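Local structure of particle-associated lyase (Acinetobacter bacteriophage AP22, 4Y9V) at residues F108-G113 / V219-N224; P228-Y233 / G251-R256; A267-P272 / N295-H300. The protein probably degrades, as a lyase, the capsular polysaccharide of Acinetobacter baumannii, to which the phage tailspike binds. All coordinates share one frame; numbering follows the deposited sequence. Where two conformers were deposited one is given.

Contact 1. Residues F108-G113 / V219-N224; sequences FGDTGG and VSTDNN
The side-chain amide of Asn224 reaches into the loop that follows strand 105-109 and bonds two carbonyls of 108-113. Its ND2 donates to Gly109 O at 2.9 Å and to Gly112 O at 3.0 Å; the second bond lies in the plane of its carbonyl, on a lone pair. CG stands anti to the backbone N (chi1 -174°), 3.2 Å from Asp110 O, and OD1 takes the backbone N of Asn226. Backbone bonds come next. Thr221 N also reaches Gly109 O, from the face of the carbonyl plane opposite to ND2, and Phe108 N donates to Val219 O at 2.7 Å. A hydroxyl-to-carboxylate bond lies on the outer side: Thr221 OG1 donates to Asp110 OD1 at 2.7 Å on its anti side, and the same hydroxyl accepts Asn223 N in an ST turn. Water joins OD1 of Asp110 to ND2 of Asn223, and a second water joins Gly112 O to Ser220 OG. Around the Phe108 ring, Ser220 OG lies at the edge, 3.5 Å from CD2, while Gly113 CA covers one face. Phe114 meets the ring edge-to-face. The contact thus sits where parallel strands 105-109 and 215-220 run out into turns, with strand 237-245 following 215-220 on its other side through the backbone of Lys245.

Contact 2. Residues P228-Y233 / G251-R256; sequences PLVIDY and GLRLRR
Arg256 lays its guanidinium flat on the ring of Tyr233, planes 17° apart and centres 3.9 Å apart, with CZ 3.3 Å from Tyr233 CE2. The ring also takes a CH-pi contact from Arg256 CD, over the same face. The arginine chain bends at chi3 (-59°), and its side-on edge, NE and NH2, grips a single carboxylate oxygen, Asp232 OD1. The NE bond, 3.0 Å, uses the syn lone pair of OD1 and lies in the guanidinium plane; a weak bond runs from NH2 to OD2. Arg255 approaches differently. Its chain, extended from CG to NE, lies beside Asp232 and points the same way, yet its guanidinium stands 78° from the carboxylate plane and gives NH1 to Asp232 OD2 at 2.8 Å. Arg255 NH1 lies over the opposite face of the Arg256 guanidinium, near its rim; the repulsion expected between the two cations is probably offset by the carboxylate they share. This network closes one end of two nearly parallel strands, 229-232 and 252-255, 4.8 Å between axes, which form successive rungs of the right-handed beta-helix of the pectin lyase-like fold. Backbone bonds alternate along them, such as Arg255 N to Ile231 O at 2.8 Å. Leu229 and Leu252, then Ile231 and Leu254, lie side by side on one face, with Leu229 CD2 3.8 Å from Leu252 CD1; Val230 and Arg253 pair likewise on the other. Outward, Arg255 NH2 bridges to Asp307 of the glycan pocket and to Asp309, Tyr115 OH holds Asp232 OD2, and Arg253 NE donates to Gln281.

Contact 3. Residues A267-P272 / N295-H300; sequences AKNNAP and NNSTRH. With SO4 (sulfate ion), chain K.
Strands 268-269 and 293-297, short neighbouring parallel strands of the beta-helix, meet just where each runs into a turn, and here side chains take over much of the bonding from the backbone. Thr298 sits at the centre of the contact. Its OG1 donates to Ala271 O at 2.8 Å, tilted 20° from the carbonyl plane, and stands beside the backbone N (chi1 -61°), with CG2 lying 3.3 Å from the same oxygen. Thr298 N donates to Asn269 O at 3.0 Å from well above the plane of that carbonyl, which also receives a CA-H...O contact from Ser297. The side chains of Asn269 and Thr298 cross at a slant, Asn269 OD1 lying 3.6 Å from Thr298 OG1. Within its own segment OD1 of Asn269 closes an Asx turn by accepting Ala271 N. CB of Asn269 meets Ser297 OG; Asn277 bonds to both side chains, its ND2 to Asn269 OD1 and its O to Ser297 OG. At the other end Asn295 ND2 donates almost straight (168°) to Ala267 O, 3.0 Å away and in the plane of its own amide; a water joins that carbonyl to Asn296 N. Asn295 OD1 is held by Tyr290 OH, while Asn296 ND2 turns to Glu176 of the second subunit, placing this edge of the contact at the trimer interface. Past Thr298 the chain leads to a sulfate, probably from the crystallisation liquor and also held by Tyr278 and Arg166 of the glycan pocket: Arg299 NH2 meets its O3, and His300 NE2 gives O2 a nearly linear bond of 2.7 Å. Stacked turns between faces of the coil, where Asn295 and Thr298 bond to the backbone of the preceding rung, fit the parallel beta-helix of the pectin lyase-like family.

Overall arrangement
Contacts 1, 2 and 3 follow one another along the chain, each closing before the next opens, and their centres lie 15 to 16 Å apart, all on one side of the chain's centre. Contact 2 joins strands 229-232 and 250-255 on one face of the beta-helix, whereas contacts 1 and 3 lie where strands of other faces run into turns. They touch directly: Phe108 CE2 packs on Pro228 O at 3.5 Å, Asp222 lies against Asn270 and Ala271, and Leu252 CB meets Ala267 CB. Together they build consecutive rungs near the bound saccharide, with the side chain of Arg253 in contact 2 about 4 Å from an N-acetylfucosamine unit.

Contact 1. Residues F108-G113 / V219-N224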
loop_
_atom_site.group_PDB
_atom_site.type_symbol
_atom_site.label_atom_id
_atom_site.label_comp_id
_atom_site.label_asym_id
_atom_site.label_seq_id
_atom_site.Cartn_x
_atom_site.Cartn_y
_atom_site.Cartn_z
ATOM N N PHE A 108 -12.962 -37.177 -8.557
ATOM C CA PHE A 108 -13.459 -37.027 -9.918
ATOM C C PHE A 108 -12.735 -37.928 -10.917
ATOM O O PHE A 108 -13.162 -38.007 -12.084
ATOM C CB PHE A 108 -13.269 -35.575 -10.358
ATOM C CG PHE A 108 -14.067 -34.558 -9.568
ATOM C CD1 PHE A 108 -15.410 -34.756 -9.276
ATOM C CD2 PHE A 108 -13.470 -33.377 -9.143
ATOM C CE1 PHE A 108 -16.132 -33.796 -8.578
ATOM C CE2 PHE A 108 -14.190 -32.420 -8.482
ATOM C CZ PHE A 108 -15.516 -32.625 -8.168
ATOM N N GLY A 109 -11.657 -38.582 -10.512
ATOM C CA GLY A 109 -10.996 -39.462 -11.458
ATOM C C GLY A 109 -10.638 -38.729 -12.723
ATOM O O GLY A 109 -10.116 -37.615 -12.708
ATOM N N ASP A 110 -10.855 -39.410 -13.865
ATOM C CA ASP A 110 -10.558 -38.890 -15.174
ATOM C C ASP A 110 -11.682 -38.038 -15.785
ATOM O O ASP A 110 -11.421 -37.328 -16.756
ATOM C CB ASP A 110 -10.272 -40.016 -16.161
ATOM C CG ASP A 110 -8.963 -40.731 -15.955
ATOM O OD1 ASP A 110 -7.931 -40.049 -15.867
ATOM O OD2 ASP A 110 -9.015 -41.983 -16.000
ATOM N N THR A 111 -12.903 -38.141 -15.261
ATOM C CA THR A 111 -14.060 -37.636 -15.967
ATOM C C THR A 111 -14.926 -36.658 -15.184
ATOM O O THR A 111 -15.784 -35.999 -15.824
ATOM C CB THR A 111 -14.934 -38.802 -16.441
ATOM O OG1 THR A 111 -15.283 -39.633 -15.336
ATOM C CG2 THR A 111 -14.196 -39.672 -17.470
ATOM N N GLY A 112 -14.831 -36.562 -13.870
ATOM C CA GLY A 112 -15.773 -35.769 -13.099
ATOM C C GLY A 112 -15.327 -34.318 -12.880
ATOM O O GLY A 112 -14.191 -33.929 -13.170
ATOM N N GLY A 113 -16.228 -33.549 -12.287
ATOM C CA GLY A 113 -15.919 -32.194 -11.832
ATOM C C GLY A 113 -17.192 -31.553 -11.319
ATOM O O GLY A 113 -18.284 -32.116 -11.440
ATOM N N VAL A 219 -10.133 -34.474 -5.763
ATOM C CA VAL A 219 -9.058 -35.206 -6.400
ATOM C C VAL A 219 -9.463 -35.523 -7.840
ATOM O O VAL A 219 -10.571 -36.005 -8.058
ATOM C CB VAL A 219 -8.744 -36.534 -5.667
ATOM C CG1 VAL A 219 -7.718 -37.377 -6.452
ATOM C CG2 VAL A 219 -8.233 -36.222 -4.276
ATOM N N SER A 220 -8.536 -35.302 -8.778
ATOM C CA SER A 220 -8.735 -35.667 -10.157
ATOM C C SER A 220 -7.387 -36.188 -10.682
ATOM O O SER A 220 -6.351 -35.864 -10.126
ATOM C CB SER A 220 -9.097 -34.419 -11.015
ATOM O OG SER A 220 -10.233 -33.763 -10.473
ATOM N N THR A 221 -7.422 -36.958 -11.762
ATOM C CA THR A 221 -6.163 -37.268 -12.413
ATOM C C THR A 221 -5.626 -36.044 -13.146
ATOM O O THR A 221 -6.347 -35.074 -13.415
ATOM C CB THR A 221 -6.309 -38.435 -13.408
ATOM O OG1 THR A 221 -7.060 -37.953 -14.491
ATOM C CG2 THR A 221 -6.936 -39.659 -12.751
ATOM N N ASP A 222 -4.351 -36.100 -13.523
ATOM C CA ASP A 222 -3.764 -35.049 -14.326
ATOM C C ASP A 222 -4.268 -35.060 -15.769
ATOM O O ASP A 222 -3.973 -34.130 -16.522
ATOM C CB ASP A 222 -2.229 -35.103 -14.331
ATOM C CG ASP A 222 -1.585 -34.621 -13.044
ATOM O OD1 ASP A 222 -2.222 -33.905 -12.257
ATOM O OD2 ASP A 222 -0.368 -34.911 -12.891
ATOM N N ASN A 223 -5.017 -36.069 -16.186
ATOM C CA ASN A 223 -5.622 -36.179 -17.486
ATOM C C ASN A 223 -7.065 -35.681 -17.519
ATOM O O ASN A 223 -7.659 -35.603 -18.608
ATOM C CB ASN A 223 -5.580 -37.658 -18.019
ATOM C CG ASN A 223 -4.154 -38.049 -18.265
ATOM O OD1 ASN A 223 -3.439 -37.269 -18.909
ATOM N ND2 ASN A 223 -3.744 -39.177 -17.738
ATOM N N ASN A 224 -7.654 -35.342 -16.385
ATOM C CA ASN A 224 -9.073 -34.966 -16.347
ATOM C C ASN A 224 -9.198 -33.545 -16.939
ATOM O O ASN A 224 -8.631 -32.606 -16.361
ATOM C CB ASN A 224 -9.556 -35.004 -14.916
ATOM C CG ASN A 224 -11.051 -34.764 -14.794
ATOM O OD1 ASN A 224 -11.632 -33.997 -15.576
ATOM N ND2 ASN A 224 -11.675 -35.359 -13.793
HETATM O O HOH W 1 -5.503 -40.984 -16.186
HETATM O O HOH W 2 -11.758 -32.411 -12.298
#

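Contact 2. Residues P228-Y233 / G251-R256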
loop_
_atom_site.group_PDB
_atom_site.type_symbol
_atom_site.label_atom_id
_atom_site.label_comp_id
_atom_site.label_asym_id
_atom_site.label_seq_id
_atom_site.Cartn_x
_atom_site.Cartn_y
_atom_site.Cartn_z
ATOM N N PRO A 228 -11.575 -28.827 -11.547
ATOM C CA PRO A 228 -12.347 -29.425 -10.466
ATOM C C PRO A 228 -13.538 -28.631 -9.987
ATOM O O PRO A 228 -14.591 -29.188 -9.719
ATOM C CB PRO A 228 -11.235 -29.626 -9.402
ATOM C CG PRO A 228 -9.985 -29.850 -10.180
ATOM C CD PRO A 228 -10.126 -28.991 -11.365
ATOM N N LEU A 229 -13.364 -27.298 -9.853
ATOM C CA LEU A 229 -14.507 -26.425 -9.612
ATOM C C LEU A 229 -14.381 -25.184 -10.516
ATOM O O LEU A 229 -13.354 -24.498 -10.509
ATOM C CB LEU A 229 -14.600 -25.956 -8.184
ATOM C CG LEU A 229 -15.724 -24.933 -7.881
ATOM C CD1 LEU A 229 -17.105 -25.501 -8.140
ATOM C CD2 LEU A 229 -15.578 -24.413 -6.470
ATOM N N VAL A 230 -15.470 -24.896 -11.229
ATOM C CA VAL A 230 -15.682 -23.610 -11.885
ATOM C C VAL A 230 -16.913 -22.970 -11.222
ATOM O O VAL A 230 -17.941 -23.625 -11.068
ATOM C CB VAL A 230 -15.912 -23.734 -13.390
ATOM C CG1 VAL A 230 -16.023 -22.315 -14.015
ATOM C CG2 VAL A 230 -14.813 -24.553 -14.052
ATOM N N ILE A 231 -16.788 -21.677 -10.877
ATOM C CA ILE A 231 -17.919 -20.830 -10.496
ATOM C C ILE A 231 -18.034 -19.770 -11.584
ATOM O O ILE A 231 -17.056 -19.083 -11.861
ATOM C CB ILE A 231 -17.725 -20.198 -9.121
ATOM C CG1 ILE A 231 -17.563 -21.235 -8.032
ATOM C CG2 ILE A 231 -18.837 -19.210 -8.824
ATOM C CD1 ILE A 231 -17.171 -20.689 -6.679
ATOM N N ASP A 232 -19.219 -19.679 -12.203
ATOM C CA ASP A 232 -19.435 -18.872 -13.395
ATOM C C ASP A 232 -20.692 -18.032 -13.201
ATOM O O ASP A 232 -21.714 -18.553 -12.735
ATOM C CB ASP A 232 -19.546 -19.831 -14.580
ATOM C CG ASP A 232 -19.482 -19.259 -15.971
ATOM O OD1 ASP A 232 -19.623 -18.052 -16.176
ATOM O OD2 ASP A 232 -19.238 -20.110 -16.910
ATOM N N TYR A 233 -20.630 -16.740 -13.530
ATOM C CA TYR A 233 -21.790 -15.863 -13.432
ATOM C C TYR A 233 -22.361 -15.847 -11.979
ATOM O O TYR A 233 -23.524 -16.133 -11.706
ATOM C CB TYR A 233 -22.868 -16.134 -14.451
ATOM C CG TYR A 233 -22.657 -15.501 -15.816
ATOM C CD1 TYR A 233 -22.173 -14.209 -15.974
ATOM C CD2 TYR A 233 -23.064 -16.172 -16.967
ATOM C CE1 TYR A 233 -22.067 -13.618 -17.234
ATOM C CE2 TYR A 233 -22.973 -15.579 -18.227
ATOM C CZ TYR A 233 -22.467 -14.291 -18.365
ATOM O OH TYR A 233 -22.352 -13.669 -19.573
ATOM N N GLY A 251 -6.895 -25.638 -11.426
ATOM C CA GLY A 251 -7.474 -26.163 -10.195
ATOM C C GLY A 251 -8.819 -25.561 -9.832
ATOM O O GLY A 251 -9.790 -26.289 -9.496
ATOM N N LEU A 252 -8.912 -24.239 -9.911
ATOM C CA LEU A 252 -10.100 -23.474 -9.589
ATOM C C LEU A 252 -10.253 -22.409 -10.645
ATOM O O LEU A 252 -9.263 -21.717 -10.948
ATOM C CB LEU A 252 -9.937 -22.820 -8.219
ATOM C CG LEU A 252 -11.071 -21.889 -7.761
ATOM C CD1 LEU A 252 -12.369 -22.638 -7.564
ATOM C CD2 LEU A 252 -10.678 -21.164 -6.460
ATOM N N ARG A 253 -11.463 -22.227 -11.179
ATOM C CA ARG A 253 -11.716 -21.125 -12.106
ATOM C C ARG A 253 -12.906 -20.328 -11.609
ATOM O O ARG A 253 -13.968 -20.889 -11.299
ATOM C CB ARG A 253 -11.987 -21.638 -13.526
ATOM C CG ARG A 253 -12.334 -20.542 -14.511
ATOM C CD ARG A 253 -12.607 -21.048 -15.909
ATOM N NE ARG A 253 -11.417 -21.643 -16.493
ATOM C CZ ARG A 253 -11.347 -22.764 -17.204
ATOM N NH1 ARG A 253 -12.431 -23.475 -17.448
ATOM N NH2 ARG A 253 -10.161 -23.188 -17.641
ATOM N N LEU A 254 -12.721 -19.003 -11.540
ATOM C CA LEU A 254 -13.803 -18.038 -11.310
ATOM C C LEU A 254 -14.004 -17.356 -12.673
ATOM O O LEU A 254 -13.052 -16.739 -13.155
ATOM C CB LEU A 254 -13.483 -16.981 -10.276
ATOM C CG LEU A 254 -13.235 -17.393 -8.828
ATOM C CD1 LEU A 254 -14.188 -18.486 -8.380
ATOM C CD2 LEU A 254 -11.827 -17.897 -8.600
ATOM N N ARG A 255 -15.191 -17.512 -13.263
ATOM C CA ARG A 255 -15.438 -17.082 -14.630
ATOM C C ARG A 255 -16.620 -16.130 -14.673
ATOM O O ARG A 255 -17.683 -16.430 -14.141
ATOM C CB ARG A 255 -15.706 -18.305 -15.513
ATOM C CG ARG A 255 -15.942 -17.993 -16.987
ATOM C CD ARG A 255 -15.887 -19.258 -17.800
ATOM N NE ARG A 255 -16.010 -19.070 -19.239
ATOM C CZ ARG A 255 -17.034 -19.464 -19.991
ATOM N NH1 ARG A 255 -18.164 -19.855 -19.475
ATOM N NH2 ARG A 255 -16.886 -19.415 -21.310
ATOM N N ARG A 256 -16.451 -14.984 -15.322
ATOM C CA ARG A 256 -17.563 -14.051 -15.484
ATOM C C ARG A 256 -18.216 -13.747 -14.123
ATOM O O ARG A 256 -19.429 -13.680 -13.998
ATOM C CB ARG A 256 -18.585 -14.521 -16.518
ATOM C CG ARG A 256 -17.973 -14.653 -17.927
ATOM C CD ARG A 256 -18.974 -15.097 -18.991
ATOM N NE ARG A 256 -19.563 -16.394 -18.647
ATOM C CZ ARG A 256 -20.346 -17.068 -19.448
ATOM N NH1 ARG A 256 -20.612 -16.675 -20.674
ATOM N NH2 ARG A 256 -20.884 -18.200 -19.009
#

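Contact 3. Residues A267-P272 / N295-H300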
loop_
_atom_site.group_PDB
_atom_site.type_symbol
_atom_site.label_atom_id
_atom_site.label_comp_id
_atom_site.label_asym_id
_atom_site.label_seq_id
_atom_site.Cartn_x
_atom_site.Cartn_y
_atom_site.Cartn_z
ATOM N N ALA A 267 -5.645 -24.293 -4.126
ATOM C CA ALA A 267 -5.840 -24.544 -5.539
ATOM C C ALA A 267 -4.479 -24.665 -6.217
ATOM O O ALA A 267 -3.563 -23.868 -5.943
ATOM C CB ALA A 267 -6.639 -23.416 -6.180
ATOM N N LYS A 268 -4.339 -25.637 -7.106
ATOM C CA LYS A 268 -3.037 -25.965 -7.685
ATOM C C LYS A 268 -3.217 -26.631 -9.044
ATOM O O LYS A 268 -4.304 -27.092 -9.410
ATOM C CB LYS A 268 -2.222 -26.841 -6.771
ATOM C CG LYS A 268 -2.874 -28.172 -6.494
ATOM C CD LYS A 268 -2.087 -29.027 -5.522
ATOM C CE LYS A 268 -2.089 -28.636 -4.143
ATOM N NZ LYS A 268 -3.368 -28.734 -3.415
ATOM N N ASN A 269 -2.117 -26.717 -9.786
ATOM C CA ASN A 269 -2.008 -27.576 -10.943
ATOM C C ASN A 269 -0.605 -28.185 -10.943
ATOM O O ASN A 269 0.355 -27.487 -10.689
ATOM C CB ASN A 269 -2.223 -26.802 -12.262
ATOM C CG ASN A 269 -2.122 -27.709 -13.458
ATOM O OD1 ASN A 269 -1.033 -27.903 -14.023
ATOM N ND2 ASN A 269 -3.250 -28.270 -13.887
ATOM N N ASN A 270 -0.532 -29.492 -11.255
ATOM C CA ASN A 270 0.740 -30.179 -11.273
ATOM C C ASN A 270 0.882 -31.079 -12.484
ATOM O O ASN A 270 1.702 -32.003 -12.477
ATOM C CB ASN A 270 0.947 -30.999 -9.979
ATOM C CG ASN A 270 0.913 -30.138 -8.742
ATOM O OD1 ASN A 270 2.008 -29.658 -8.329
ATOM N ND2 ASN A 270 -0.191 -29.910 -8.205
ATOM N N ALA A 271 0.117 -30.806 -13.534
ATOM C CA ALA A 271 0.076 -31.656 -14.705
ATOM C C ALA A 271 1.245 -31.324 -15.627
ATOM O O ALA A 271 1.844 -30.270 -15.546
ATOM C CB ALA A 271 -1.253 -31.446 -15.421
ATOM N N PRO A 272 1.529 -32.232 -16.585
ATOM C CA PRO A 272 2.479 -31.904 -17.639
ATOM C C PRO A 272 2.073 -30.632 -18.323
ATOM O O PRO A 272 0.881 -30.322 -18.500
ATOM C CB PRO A 272 2.402 -33.120 -18.566
ATOM C CG PRO A 272 2.000 -34.262 -17.651
ATOM C CD PRO A 272 1.015 -33.610 -16.701
ATOM N N ASN A 295 -0.237 -20.066 -3.912
ATOM C CA ASN A 295 -0.580 -21.011 -4.937
ATOM C C ASN A 295 0.685 -21.378 -5.712
ATOM O O ASN A 295 1.558 -20.538 -5.934
ATOM C CB ASN A 295 -1.620 -20.461 -5.942
ATOM C CG ASN A 295 -2.925 -20.082 -5.265
ATOM O OD1 ASN A 295 -3.060 -18.903 -4.900
ATOM N ND2 ASN A 295 -3.791 -21.046 -5.078
ATOM N N ASN A 296 0.720 -22.657 -6.115
ATOM C CA ASN A 296 1.807 -23.251 -6.880
ATOM C C ASN A 296 1.221 -23.998 -8.073
ATOM O O ASN A 296 0.155 -24.627 -7.982
ATOM C CB ASN A 296 2.595 -24.224 -6.011
ATOM C CG ASN A 296 3.334 -23.515 -4.916
ATOM O OD1 ASN A 296 3.902 -22.451 -5.132
ATOM N ND2 ASN A 296 3.402 -24.113 -3.753
ATOM N N SER A 297 1.924 -23.943 -9.201
ATOM C CA SER A 297 1.431 -24.579 -10.413
ATOM C C SER A 297 2.571 -24.965 -11.326
ATOM O O SER A 297 3.651 -24.370 -11.299
ATOM C CB SER A 297 0.514 -23.566 -11.122
ATOM O OG SER A 297 0.026 -24.106 -12.334
ATOM N N THR A 298 2.303 -25.893 -12.266
ATOM C CA THR A 298 3.241 -26.135 -13.346
ATOM C C THR A 298 3.549 -24.844 -14.111
ATOM O O THR A 298 4.698 -24.609 -14.471
ATOM C CB THR A 298 2.696 -27.207 -14.312
ATOM O OG1 THR A 298 2.533 -28.400 -13.537
ATOM C CG2 THR A 298 3.613 -27.444 -15.488
ATOM N N ARG A 299 2.499 -24.064 -14.407
ATOM C CA ARG A 299 2.641 -22.763 -15.058
ATOM C C ARG A 299 2.102 -21.698 -14.085
ATOM O O ARG A 299 2.441 -21.726 -12.916
ATOM C CB ARG A 299 2.088 -22.744 -16.488
ATOM C CG ARG A 299 2.746 -23.789 -17.372
ATOM C CD ARG A 299 2.363 -23.700 -18.835
ATOM N NE ARG A 299 2.816 -22.453 -19.427
ATOM C CZ ARG A 299 2.084 -21.432 -19.794
ATOM N NH1 ARG A 299 0.769 -21.418 -19.680
ATOM N NH2 ARG A 299 2.689 -20.342 -20.299
ATOM N N HIS A 300 1.332 -20.729 -14.561
ATOM C CA HIS A 300 0.957 -19.618 -13.686
ATOM C C HIS A 300 0.196 -20.145 -12.455
ATOM O O HIS A 300 -0.718 -20.959 -12.557
ATOM C CB HIS A 300 0.102 -18.602 -14.414
ATOM C CG HIS A 300 0.688 -18.083 -15.676
ATOM N ND1 HIS A 300 1.918 -17.508 -15.776
ATOM C CD2 HIS A 300 0.151 -17.984 -16.924
ATOM C CE1 HIS A 300 2.164 -17.101 -17.012
ATOM N NE2 HIS A 300 1.110 -17.389 -17.734
HETATM S S SO4 K . 0.024 -17.937 -21.106
HETATM O O1 SO4 K . -0.856 -17.252 -22.038
HETATM O O2 SO4 K . 0.879 -16.949 -20.424
HETATM O O3 SO4 K . 0.852 -18.855 -21.905
HETATM O O4 SO4 K . -0.678 -18.721 -20.061
HETATM O O HOH W 3 -1.205 -24.269 -4.649
HETATM O O HOH W 4 1.109 -27.443 -6.875
#